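Local atomic coordinates of uncharacterized protein (Alicyclobacillus acidocaldarius subsp. acidocaldarius, PDB entry 3RAG), a protein that is of unknown function but adopts a von Willebrand factor A-type fold and binds a sodium ion at what is probably a metal-ion-dependent adhesion site. Residues A[11-16]-A[138-143]; A[21-26]-A[211-216]; A[26-31]-A[61-66]; A[45-50]-A[71-76]; A[185-190]-A[215-220]. One frame throughout, in Å; residues are numbered along the deposited sequence.

Contact 1 of 5, residues A[11-16]-A[138-143]; sequences RQILVI and VVCLDT
Two neighbouring parallel strands in the middle of a von Willebrand factor A-type sheet meet here, with I13, L14, V15 and I16 standing beside V138, V139, C140 and L141 in turn. The strand axes lie 4.7 Å apart and are twisted by 17°. Within these segments the first bond is V138 N to Q12 O (3.0 Å), then each strand alternately donates and accepts: L14 N to V138 O, C140 N to L14 O, I16 N to C140 O, and finally D142 N to I16 O (3.1 Å). One face carries I13, V15, V138 and C140, which lie under helix 214-232, where A221 touches I13, V138 and C140. C140 suits this place because its one heavy atom beyond CB fills little room: SG, beside the backbone N (chi1 -60°), rests 3.7 Å from I13 CG2. On the other face I16 and L141 lie side by side and point the same way, with I16 CD1 3.9 Å from L141 CD2 and 4.3 Å from V139 CG1; L14 of that face packs on A83 and M86 of helix 79-106. At the end of strand 135-142, D142, S144 and S146 give the DxSxS pattern characteristic of a metal-ion-dependent adhesion site. D142 is second shell to the sodium: D18, S144 and S146 bind the ion, while the nearest side-chain atom of D142 is about 4 Å from it. D142 accepts at OD2 from D18 N and is hydrogen-bonded there to T17 OG1 as well; its OD1 pairs with S144 OG.

Contact 2 of 5, residues A[21-26]-A[211-216]; sequences SNIGPD and GTPTGP
N22 and T212 form the tight part of this contact between a loop and the loop-and-helix start 211-216, their side chains crossing at about a right angle. T212 N gives N22 OD1 an almost straight bond of 2.8 Å (174° at the hydrogen), coming in tilted 31° from the amide plane. In return N22 N bonds to T212 O at 3.0 Å, and I23 N adds a weak bond to that same oxygen. Asparagine suits the place: chi1 of 60° sets CG between the backbone N and carbonyl carbon, and the short amide still reaches T212 N through OD1. The looser side is apolar and more exposed: I23 CG2 lies 3.9 Å from P213 CB, and the rings of P25 and P216 meet tip to tip, P25 CD 3.8 Å from P216 CG. A water bridges the loop to the helix start, donating to I23 O (2.8 Å) and P25 O and accepting from G215 N. G215 fits because a CB there would run into P25 O. The side chain of T212 comes within about 4 Å of the sodium, at the position probably equivalent to the adhesion-site threonine of the family. P27 of helix 27-36 packs on S21 and T214, and F179 of strand 172-179 touches P213 and T214 at the start of helix 214-232.

Contact 3 of 5, residues A[26-31]-A[61-66]; sequences DPVEAA and HSIADA
V28 sets CG2 against S62 CB at 3.7 Å and against I63 CG1, while its other methyl, CG1, reaches A66 CB at 3.9 Å. CG1, anti to the backbone N (chi1 178°), also lies against S62 O. I63 answers from helix 58-66: its tip CD1 meets P27 CB at 3.7 Å, and CG2 lies 4.0 Å from A31 CB. A31 and A66 suit their places, since with only a CB each helix can bring its backbone close to the other; A31 CB sits 3.5 Å from I63 O. The axes are 8.0 Å apart and run nearly parallel, 18° from exact alignment. An alanine in place of I63 would remove CG1, CG2 and CD1 and would probably open a gap beside P27, V28 and A31. I63 also touches V41 and V43 of strand 40-46 and I218 of helix 214-232, which puts it at the junction of sheet and helices. At the start of helix 27-36, D26 caps V28 N through OD1 (2.9 Å), which is met from above the carboxylate plane. Across the pair itself only apolar and van der Waals contacts act, so fit of shape rather than bond direction aligns the two helices.

Contact 4 of 5, residues A[45-50]-A[71-76]; sequences GIVGRG and CRIVQP
V47 meets the end of strand 71-74 and the residue after it: CB lies 3.8 Å from V74 O and near Q75 CG, and beyond it the methyl CG2 reaches I73 CG2 at 3.7 Å, the V47 and I73 side chains crossing at about a right angle. That methyl points there because it stands anti to the carbonyl carbon, while CG1 is anti to the backbone N (chi1 -179°). The backbone is bonded too: V47 N donates to V74 O at 2.8 Å, from above the carbonyl plane (46° out of it). Earlier in the pair G45 N bonds to R72 O and V74 N to G45 O, a parallel register. This is the closing step of a beta-alpha-beta unit, strand 40-46, helix 58-66, strand 71-74, and it puts 71-74 at the sheet's edge. P76, two residues past V74, brings a compact ring against the other segment: CG lies 3.9 Å from I46 CG2 and CD 3.3 Å from V47 O. An alanine here would lack both ring atoms and would probably leave I46 CG2 with a gap beside it and the chain after the strand freer to turn. I46 also packs on V154 of helix 151-165, as P76 does on T153, and I46 O bonds to Y57 OH.

Contact 5 of 5, residues A[185-190]-A[215-220]; sequences EATRLV and GPAIDH
T187 and H220 join the loop leading into the edge strand 188-194 to helix 214-232 by one short bond, T187 OG1 to ND1 of H220 at 2.6 Å; either atom could supply the proton. The hydroxyl lies at the edge of the imidazole, near its plane, and the two side chains cross at an angle. Threonine is apt because it offers two functions at once: OG1, set between the backbone N and carbonyl carbon (chi1 72°), takes the histidine, while CG2 packs 3.8 Å from A217 CA. Beside this, A186 CB touches P216 CB at 4.1 Å, and L189 CB comes to 4.5 Å from H220 CE1. Further out, the helix itself places the histidine: CG is anti to the backbone N (chi1 -172°), and H220 N donates to P216 O at 2.8 Å. A217 is small enough to let the helix lie close to the sheet, against F179 of strand 172-179. On the other side R188 pairs its backbone with A178 and its guanidinium with E205 in a salt bridge, while L189 packs on S175 and I177. A helix lying over a sheet whose one antiparallel strand, here 188-194, forms an edge is the arrangement of the von Willebrand factor A fold.

Overall arrangement
Contacts 1, 4 and 5 all reach one six-stranded sheet: contact 1 pairs two central strands, contact 4 an edge strand with its neighbour, and contact 5 sets the start of the other edge strand and the loop before it against helix 214-232. Centres of contacts 4 and 5 are about 22 Å apart. Contacts 2 and 5 share G215 and P216 and lie about 10 Å apart; contacts 2 and 3 share D26. Along the chain contacts 3 and 4 close first, contacts 1 and 2 join the two halves, and contact 5 lies in the carboxy-terminal half. The DxSxS strand comes after the strand leading to D18, consistent with a circularly permuted fold, and the sodium site draws on both halves.

Contact 1 of 5, residues A[11-16]-A[138-143]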
# COMPACT_ATOMS: atom_id res chain seq x y z
N ARG A 11 7.64 -1.23 -3.60
CA ARG A 11 7.36 -1.48 -2.19
C ARG A 11 6.28 -0.52 -1.70
O ARG A 11 6.46 0.69 -1.74
CB ARG A 11 8.63 -1.26 -1.37
CG ARG A 11 9.73 -2.25 -1.74
CD ARG A 11 11.01 -2.00 -0.94
NE ARG A 11 12.00 -3.02 -1.27
CZ ARG A 11 12.90 -2.87 -2.23
NH1 ARG A 11 12.95 -1.74 -2.91
NH2 ARG A 11 13.76 -3.84 -2.51
N GLN A 12 5.15 -1.06 -1.26
CA GLN A 12 4.03 -0.21 -0.92
C GLN A 12 3.39 -0.66 0.37
O GLN A 12 3.40 -1.85 0.69
CB GLN A 12 2.97 -0.22 -2.02
CG GLN A 12 3.41 0.54 -3.29
CD GLN A 12 2.29 0.67 -4.30
OE1 GLN A 12 1.16 0.24 -4.06
NE2 GLN A 12 2.60 1.27 -5.45
N ILE A 13 2.85 0.30 1.10
CA ILE A 13 2.05 0.02 2.28
C ILE A 13 0.67 0.58 1.96
O ILE A 13 0.54 1.75 1.59
CB ILE A 13 2.61 0.76 3.51
CG1 ILE A 13 4.03 0.25 3.86
CG2 ILE A 13 1.63 0.63 4.70
CD1 ILE A 13 4.78 1.12 4.91
N LEU A 14 -0.36 -0.25 2.09
CA LEU A 14 -1.72 0.22 1.81
C LEU A 14 -2.50 0.21 3.12
O LEU A 14 -2.76 -0.84 3.69
CB LEU A 14 -2.41 -0.70 0.79
CG LEU A 14 -3.90 -0.43 0.62
CD1 LEU A 14 -4.13 0.96 0.04
CD2 LEU A 14 -4.53 -1.50 -0.28
N VAL A 15 -2.88 1.39 3.61
CA VAL A 15 -3.62 1.46 4.86
C VAL A 15 -5.11 1.58 4.52
O VAL A 15 -5.49 2.44 3.74
CB VAL A 15 -3.21 2.71 5.65
CG1 VAL A 15 -4.02 2.80 6.95
CG2 VAL A 15 -1.68 2.66 5.94
N ILE A 16 -5.93 0.73 5.14
CA ILE A 16 -7.38 0.79 4.96
C ILE A 16 -8.00 1.08 6.32
O ILE A 16 -7.82 0.30 7.28
CB ILE A 16 -7.94 -0.52 4.35
CG1 ILE A 16 -7.26 -0.77 2.98
CG2 ILE A 16 -9.46 -0.41 4.21
CD1 ILE A 16 -7.68 -2.09 2.29
N VAL A 138 2.45 -4.43 1.85
CA VAL A 138 1.89 -4.75 3.15
C VAL A 138 0.56 -4.04 3.25
O VAL A 138 0.49 -2.81 3.09
CB VAL A 138 2.78 -4.27 4.30
CG1 VAL A 138 2.11 -4.61 5.63
CG2 VAL A 138 4.15 -4.96 4.21
N VAL A 139 -0.50 -4.80 3.50
CA VAL A 139 -1.82 -4.21 3.67
C VAL A 139 -2.05 -4.07 5.19
O VAL A 139 -1.97 -5.08 5.91
CB VAL A 139 -2.90 -5.12 3.06
CG1 VAL A 139 -4.28 -4.50 3.26
CG2 VAL A 139 -2.63 -5.36 1.55
N CYS A 140 -2.28 -2.84 5.67
CA CYS A 140 -2.48 -2.56 7.11
C CYS A 140 -3.95 -2.30 7.31
O CYS A 140 -4.48 -1.34 6.76
CB CYS A 140 -1.75 -1.28 7.56
SG CYS A 140 0.01 -1.37 7.32
N LEU A 141 -4.61 -3.17 8.07
CA LEU A 141 -6.06 -3.11 8.23
C LEU A 141 -6.43 -2.65 9.63
O LEU A 141 -6.09 -3.29 10.65
CB LEU A 141 -6.66 -4.51 7.97
CG LEU A 141 -6.33 -5.09 6.60
CD1 LEU A 141 -6.96 -6.48 6.43
CD2 LEU A 141 -6.92 -4.11 5.53
N ASP A 142 -7.16 -1.54 9.67
CA ASP A 142 -7.70 -0.95 10.89
C ASP A 142 -8.71 -1.95 11.42
O ASP A 142 -9.60 -2.38 10.68
CB ASP A 142 -8.41 0.33 10.43
CG ASP A 142 -8.97 1.18 11.56
OD1 ASP A 142 -9.23 0.68 12.68
OD2 ASP A 142 -9.19 2.39 11.28
N THR A 143 -8.57 -2.34 12.69
CA THR A 143 -9.55 -3.20 13.33
C THR A 143 -10.03 -2.59 14.63
O THR A 143 -10.36 -3.28 15.57
CB THR A 143 -9.01 -4.65 13.57
OG1 THR A 143 -7.91 -4.62 14.51
CG2 THR A 143 -8.57 -5.29 12.27

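Contact 2 of 5, residues A[21-26]-A[211-216]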
# COMPACT_ATOMS: atom_id res chain seq x y z
N SER A 21 -5.94 8.33 13.43
CA SER A 21 -5.39 7.69 14.64
C SER A 21 -5.83 8.40 15.90
O SER A 21 -6.03 9.62 15.91
CB SER A 21 -3.86 7.64 14.59
OG SER A 21 -3.29 8.95 14.69
N ASN A 22 -5.97 7.65 16.99
CA ASN A 22 -6.37 8.28 18.24
C ASN A 22 -5.58 7.74 19.41
O ASN A 22 -5.90 8.02 20.55
CB ASN A 22 -7.88 8.15 18.47
CG ASN A 22 -8.33 6.70 18.54
OD1 ASN A 22 -7.52 5.81 18.70
ND2 ASN A 22 -9.63 6.47 18.39
N ILE A 23 -4.54 6.95 19.13
CA ILE A 23 -3.67 6.48 20.21
C ILE A 23 -2.28 6.25 19.62
O ILE A 23 -2.14 5.87 18.45
CB ILE A 23 -4.22 5.20 20.90
CG1 ILE A 23 -3.32 4.78 22.07
CG2 ILE A 23 -4.37 4.07 19.88
CD1 ILE A 23 -3.99 3.80 23.03
N GLY A 24 -1.24 6.55 20.40
CA GLY A 24 0.09 6.28 19.90
C GLY A 24 0.67 7.40 19.04
O GLY A 24 0.06 8.46 18.89
N PRO A 25 1.85 7.16 18.48
CA PRO A 25 2.61 8.23 17.83
C PRO A 25 2.10 8.55 16.42
O PRO A 25 1.27 7.83 15.85
CB PRO A 25 4.05 7.71 17.83
CG PRO A 25 3.93 6.21 17.95
CD PRO A 25 2.63 5.91 18.65
N ASP A 26 2.58 9.66 15.89
CA ASP A 26 2.03 10.25 14.65
C ASP A 26 2.32 9.45 13.38
O ASP A 26 3.47 9.25 13.00
CB ASP A 26 2.58 11.67 14.54
CG ASP A 26 2.09 12.42 13.31
OD1 ASP A 26 1.18 11.95 12.60
OD2 ASP A 26 2.63 13.52 13.08
N GLY A 211 -8.81 1.18 20.01
CA GLY A 211 -8.65 2.44 19.30
C GLY A 211 -7.85 2.21 18.04
O GLY A 211 -7.76 1.08 17.55
N THR A 212 -7.32 3.29 17.48
CA THR A 212 -6.53 3.15 16.26
C THR A 212 -5.12 3.70 16.42
O THR A 212 -4.91 4.90 16.55
CB THR A 212 -7.22 3.86 15.08
OG1 THR A 212 -6.81 5.23 15.04
CG2 THR A 212 -8.73 3.81 15.24
N PRO A 213 -4.16 2.79 16.35
CA PRO A 213 -2.73 3.11 16.39
C PRO A 213 -2.11 3.02 15.00
O PRO A 213 -1.32 2.12 14.66
CB PRO A 213 -2.16 2.06 17.35
CG PRO A 213 -3.06 0.86 17.13
CD PRO A 213 -4.44 1.44 16.88
N THR A 214 -2.47 3.98 14.16
CA THR A 214 -2.03 3.95 12.80
C THR A 214 -0.53 4.11 12.66
O THR A 214 0.05 3.58 11.73
CB THR A 214 -2.72 5.08 11.99
OG1 THR A 214 -4.11 5.12 12.36
CG2 THR A 214 -2.58 4.83 10.49
N GLY A 215 0.09 4.89 13.54
CA GLY A 215 1.54 5.10 13.44
C GLY A 215 2.34 3.80 13.55
O GLY A 215 3.11 3.44 12.67
N PRO A 216 2.17 3.08 14.66
CA PRO A 216 2.87 1.80 14.83
C PRO A 216 2.56 0.82 13.69
O PRO A 216 3.44 0.08 13.27
CB PRO A 216 2.32 1.29 16.16
CG PRO A 216 2.06 2.57 16.93
CD PRO A 216 1.47 3.50 15.89
O HOH W 1 -0.84 6.20 16.04

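Contact 3 of 5, residues A[26-31]-A[61-66]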
# COMPACT_ATOMS: atom_id res chain seq x y z
N ASP A 26 2.58 9.66 15.89
CA ASP A 26 2.03 10.25 14.65
C ASP A 26 2.32 9.45 13.38
O ASP A 26 3.47 9.25 13.00
CB ASP A 26 2.58 11.67 14.54
CG ASP A 26 2.09 12.42 13.31
OD1 ASP A 26 1.18 11.95 12.60
OD2 ASP A 26 2.63 13.52 13.08
N PRO A 27 1.26 8.95 12.71
CA PRO A 27 1.48 8.14 11.51
C PRO A 27 2.00 8.96 10.33
O PRO A 27 2.52 8.39 9.37
CB PRO A 27 0.07 7.58 11.19
CG PRO A 27 -0.89 8.60 11.82
CD PRO A 27 -0.16 9.02 13.11
N VAL A 28 1.83 10.28 10.37
CA VAL A 28 2.39 11.09 9.29
C VAL A 28 3.92 10.96 9.28
O VAL A 28 4.54 10.80 8.23
CB VAL A 28 1.92 12.55 9.37
CG1 VAL A 28 2.56 13.38 8.23
CG2 VAL A 28 0.40 12.58 9.28
N GLU A 29 4.51 11.01 10.45
CA GLU A 29 5.95 10.83 10.58
C GLU A 29 6.38 9.41 10.20
O GLU A 29 7.45 9.21 9.59
CB GLU A 29 6.37 11.14 12.02
CG GLU A 29 7.58 11.99 12.13
CD GLU A 29 7.46 13.22 11.27
OE1 GLU A 29 8.40 13.48 10.48
OE2 GLU A 29 6.43 13.92 11.37
N ALA A 30 5.57 8.42 10.56
CA ALA A 30 5.85 7.03 10.19
C ALA A 30 5.90 6.89 8.67
O ALA A 30 6.78 6.21 8.12
CB ALA A 30 4.80 6.07 10.79
N ALA A 31 4.96 7.54 7.98
CA ALA A 31 4.92 7.45 6.53
C ALA A 31 6.13 8.17 5.93
O ALA A 31 6.70 7.72 4.94
CB ALA A 31 3.62 8.07 5.98
N HIS A 61 -4.99 12.10 4.42
CA HIS A 61 -4.41 12.89 3.35
C HIS A 61 -2.95 13.24 3.65
O HIS A 61 -2.09 13.16 2.76
CB HIS A 61 -5.25 14.15 3.06
CG HIS A 61 -6.33 13.90 2.04
ND1 HIS A 61 -7.65 13.73 2.37
CD2 HIS A 61 -6.25 13.73 0.70
CE1 HIS A 61 -8.35 13.49 1.27
NE2 HIS A 61 -7.52 13.48 0.25
N SER A 62 -2.67 13.60 4.91
CA SER A 62 -1.30 13.94 5.30
C SER A 62 -0.38 12.72 5.26
O SER A 62 0.80 12.83 4.93
CB SER A 62 -1.28 14.56 6.69
OG SER A 62 -2.01 15.77 6.65
N ILE A 63 -0.92 11.55 5.61
CA ILE A 63 -0.15 10.31 5.54
C ILE A 63 0.23 10.01 4.10
O ILE A 63 1.38 9.70 3.79
CB ILE A 63 -0.96 9.10 6.10
CG1 ILE A 63 -1.08 9.22 7.63
CG2 ILE A 63 -0.31 7.75 5.72
CD1 ILE A 63 -2.10 8.19 8.22
N ALA A 64 -0.75 10.09 3.20
CA ALA A 64 -0.45 9.80 1.80
C ALA A 64 0.55 10.83 1.22
O ALA A 64 1.48 10.47 0.50
CB ALA A 64 -1.73 9.74 0.99
N ASP A 65 0.38 12.09 1.59
CA ASP A 65 1.29 13.12 1.12
C ASP A 65 2.72 12.80 1.56
O ASP A 65 3.65 12.76 0.75
CB ASP A 65 0.86 14.48 1.66
CG ASP A 65 1.77 15.60 1.18
OD1 ASP A 65 1.92 15.74 -0.05
OD2 ASP A 65 2.35 16.32 2.02
N ALA A 66 2.89 12.55 2.86
CA ALA A 66 4.23 12.27 3.39
C ALA A 66 4.81 10.95 2.91
O ALA A 66 6.03 10.79 2.83
CB ALA A 66 4.20 12.29 4.90

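Contact 4 of 5, residues A[45-50]-A[71-76]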
# COMPACT_ATOMS: atom_id res chain seq x y z
N GLY A 45 -9.65 5.70 2.95
CA GLY A 45 -10.56 6.02 4.05
C GLY A 45 -11.95 5.51 3.66
O GLY A 45 -12.32 5.56 2.50
N ILE A 46 -12.70 5.01 4.63
CA ILE A 46 -14.00 4.42 4.33
C ILE A 46 -15.13 5.34 4.75
O ILE A 46 -15.18 5.81 5.90
CB ILE A 46 -14.16 3.05 5.05
CG1 ILE A 46 -13.01 2.09 4.69
CG2 ILE A 46 -15.51 2.43 4.67
CD1 ILE A 46 -13.01 0.80 5.56
N VAL A 47 -16.04 5.62 3.83
CA VAL A 47 -17.28 6.32 4.16
C VAL A 47 -18.26 5.32 4.81
O VAL A 47 -18.71 4.38 4.15
CB VAL A 47 -17.95 6.90 2.92
CG1 VAL A 47 -19.26 7.65 3.28
CG2 VAL A 47 -16.98 7.80 2.11
N GLY A 48 -18.57 5.51 6.09
CA GLY A 48 -19.53 4.69 6.81
C GLY A 48 -20.92 5.31 6.79
O GLY A 48 -21.37 5.78 5.74
N ARG A 49 -21.59 5.34 7.94
CA ARG A 49 -22.93 5.94 8.06
C ARG A 49 -23.11 6.58 9.45
O ARG A 49 -22.30 6.35 10.34
CB ARG A 49 -24.02 4.89 7.83
CG ARG A 49 -23.94 4.15 6.48
CD ARG A 49 -24.22 5.07 5.29
NE ARG A 49 -25.43 5.87 5.49
CZ ARG A 49 -26.64 5.53 5.06
NH1 ARG A 49 -26.83 4.40 4.40
NH2 ARG A 49 -27.67 6.33 5.30
N GLY A 50 -24.17 7.36 9.62
CA GLY A 50 -24.41 8.07 10.86
C GLY A 50 -23.89 9.49 10.77
O GLY A 50 -23.94 10.12 9.71
N CYS A 71 -4.43 9.23 -1.50
CA CYS A 71 -5.52 9.00 -0.56
C CYS A 71 -6.83 9.04 -1.33
O CYS A 71 -7.08 9.98 -2.10
CB CYS A 71 -5.54 10.08 0.54
SG CYS A 71 -6.99 9.98 1.62
N ARG A 72 -7.67 8.03 -1.12
CA ARG A 72 -9.02 8.05 -1.67
C ARG A 72 -9.98 7.69 -0.55
O ARG A 72 -9.62 6.95 0.36
CB ARG A 72 -9.16 7.04 -2.83
CG ARG A 72 -8.37 7.45 -4.08
CD ARG A 72 -8.89 8.75 -4.68
NE ARG A 72 -8.14 9.10 -5.90
CZ ARG A 72 -7.05 9.88 -5.94
NH1 ARG A 72 -6.45 10.13 -7.10
NH2 ARG A 72 -6.57 10.41 -4.83
N ILE A 73 -11.20 8.21 -0.63
CA ILE A 73 -12.21 8.06 0.40
C ILE A 73 -13.45 7.47 -0.26
O ILE A 73 -14.01 8.08 -1.16
CB ILE A 73 -12.49 9.41 1.07
CG1 ILE A 73 -11.21 9.92 1.77
CG2 ILE A 73 -13.64 9.28 2.09
CD1 ILE A 73 -11.27 11.39 2.21
N VAL A 74 -13.85 6.26 0.13
CA VAL A 74 -14.85 5.55 -0.68
C VAL A 74 -15.81 4.77 0.17
O VAL A 74 -15.52 4.46 1.31
CB VAL A 74 -14.19 4.59 -1.72
CG1 VAL A 74 -13.27 5.37 -2.70
CG2 VAL A 74 -13.39 3.46 -1.05
N GLN A 75 -16.98 4.45 -0.39
CA GLN A 75 -17.89 3.54 0.31
C GLN A 75 -17.34 2.11 0.28
O GLN A 75 -16.50 1.78 -0.56
CB GLN A 75 -19.26 3.60 -0.35
CG GLN A 75 -19.88 4.97 -0.21
CD GLN A 75 -21.19 5.11 -0.96
OE1 GLN A 75 -21.34 4.61 -2.07
NE2 GLN A 75 -22.15 5.80 -0.35
N PRO A 76 -17.80 1.27 1.22
CA PRO A 76 -17.28 -0.09 1.36
C PRO A 76 -17.34 -0.88 0.05
O PRO A 76 -16.38 -1.55 -0.27
CB PRO A 76 -18.20 -0.71 2.42
CG PRO A 76 -18.58 0.47 3.28
CD PRO A 76 -18.74 1.61 2.31

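Contact 5 of 5, residues A[185-190]-A[215-220]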
# COMPACT_ATOMS: atom_id res chain seq x y z
N GLU A 185 -1.42 -5.44 22.55
CA GLU A 185 -0.42 -5.19 21.52
C GLU A 185 -0.84 -4.13 20.50
O GLU A 185 -2.02 -3.86 20.34
CB GLU A 185 0.00 -6.52 20.88
CG GLU A 185 0.46 -7.50 21.99
CD GLU A 185 0.95 -8.84 21.48
OE1 GLU A 185 0.59 -9.23 20.36
OE2 GLU A 185 1.69 -9.51 22.24
N ALA A 186 0.14 -3.54 19.83
CA ALA A 186 -0.10 -2.42 18.91
C ALA A 186 -0.54 -2.87 17.51
O ALA A 186 -1.32 -2.19 16.83
CB ALA A 186 1.15 -1.56 18.80
N THR A 187 -0.01 -4.01 17.08
CA THR A 187 -0.35 -4.56 15.77
C THR A 187 -0.34 -6.07 15.85
O THR A 187 0.18 -6.67 16.81
CB THR A 187 0.66 -4.16 14.68
OG1 THR A 187 1.89 -4.89 14.88
CG2 THR A 187 0.89 -2.64 14.67
N ARG A 188 -0.95 -6.69 14.86
CA ARG A 188 -0.96 -8.15 14.79
C ARG A 188 -0.53 -8.54 13.39
O ARG A 188 -1.07 -8.03 12.41
CB ARG A 188 -2.38 -8.64 15.05
CG ARG A 188 -2.54 -10.14 15.10
CD ARG A 188 -4.02 -10.50 14.86
NE ARG A 188 -4.95 -9.67 15.63
CZ ARG A 188 -5.86 -10.17 16.47
NH1 ARG A 188 -6.66 -9.36 17.15
NH2 ARG A 188 -5.96 -11.49 16.64
N LEU A 189 0.45 -9.43 13.27
CA LEU A 189 0.79 -9.93 11.95
C LEU A 189 -0.26 -10.96 11.56
O LEU A 189 -0.36 -12.03 12.17
CB LEU A 189 2.18 -10.57 11.97
CG LEU A 189 2.62 -11.15 10.61
CD1 LEU A 189 2.88 -10.03 9.62
CD2 LEU A 189 3.87 -12.02 10.79
N VAL A 190 -1.04 -10.66 10.53
CA VAL A 190 -2.10 -11.57 10.09
C VAL A 190 -1.53 -12.68 9.20
O VAL A 190 -1.87 -13.87 9.35
CB VAL A 190 -3.24 -10.80 9.37
CG1 VAL A 190 -4.33 -11.77 8.89
CG2 VAL A 190 -3.84 -9.79 10.32
N GLY A 215 0.09 4.89 13.54
CA GLY A 215 1.54 5.10 13.44
C GLY A 215 2.34 3.80 13.55
O GLY A 215 3.11 3.44 12.67
N PRO A 216 2.17 3.08 14.66
CA PRO A 216 2.87 1.80 14.83
C PRO A 216 2.56 0.82 13.69
O PRO A 216 3.44 0.08 13.27
CB PRO A 216 2.32 1.29 16.16
CG PRO A 216 2.06 2.57 16.93
CD PRO A 216 1.47 3.50 15.89
N ALA A 217 1.34 0.85 13.14
CA ALA A 217 1.04 -0.01 11.99
C ALA A 217 1.95 0.26 10.79
O ALA A 217 2.51 -0.66 10.19
CB ALA A 217 -0.42 0.14 11.57
N ILE A 218 2.07 1.53 10.42
CA ILE A 218 2.93 1.90 9.31
C ILE A 218 4.40 1.53 9.58
O ILE A 218 5.09 1.02 8.70
CB ILE A 218 2.79 3.41 8.97
CG1 ILE A 218 1.36 3.66 8.44
CG2 ILE A 218 3.81 3.82 7.91
CD1 ILE A 218 1.04 5.14 8.22
N ASP A 219 4.88 1.80 10.78
CA ASP A 219 6.25 1.42 11.14
C ASP A 219 6.47 -0.10 11.05
O ASP A 219 7.48 -0.58 10.54
CB ASP A 219 6.57 1.89 12.56
CG ASP A 219 6.87 3.41 12.63
OD1 ASP A 219 7.48 3.95 11.67
OD2 ASP A 219 6.51 4.02 13.65
N HIS A 220 5.50 -0.87 11.55
CA HIS A 220 5.59 -2.33 11.43
C HIS A 220 5.64 -2.76 9.97
O HIS A 220 6.48 -3.57 9.56
CB HIS A 220 4.41 -2.98 12.18
CG HIS A 220 4.51 -4.47 12.27
ND1 HIS A 220 3.51 -5.25 12.83
CD2 HIS A 220 5.47 -5.34 11.87
CE1 HIS A 220 3.86 -6.52 12.78
NE2 HIS A 220 5.04 -6.60 12.19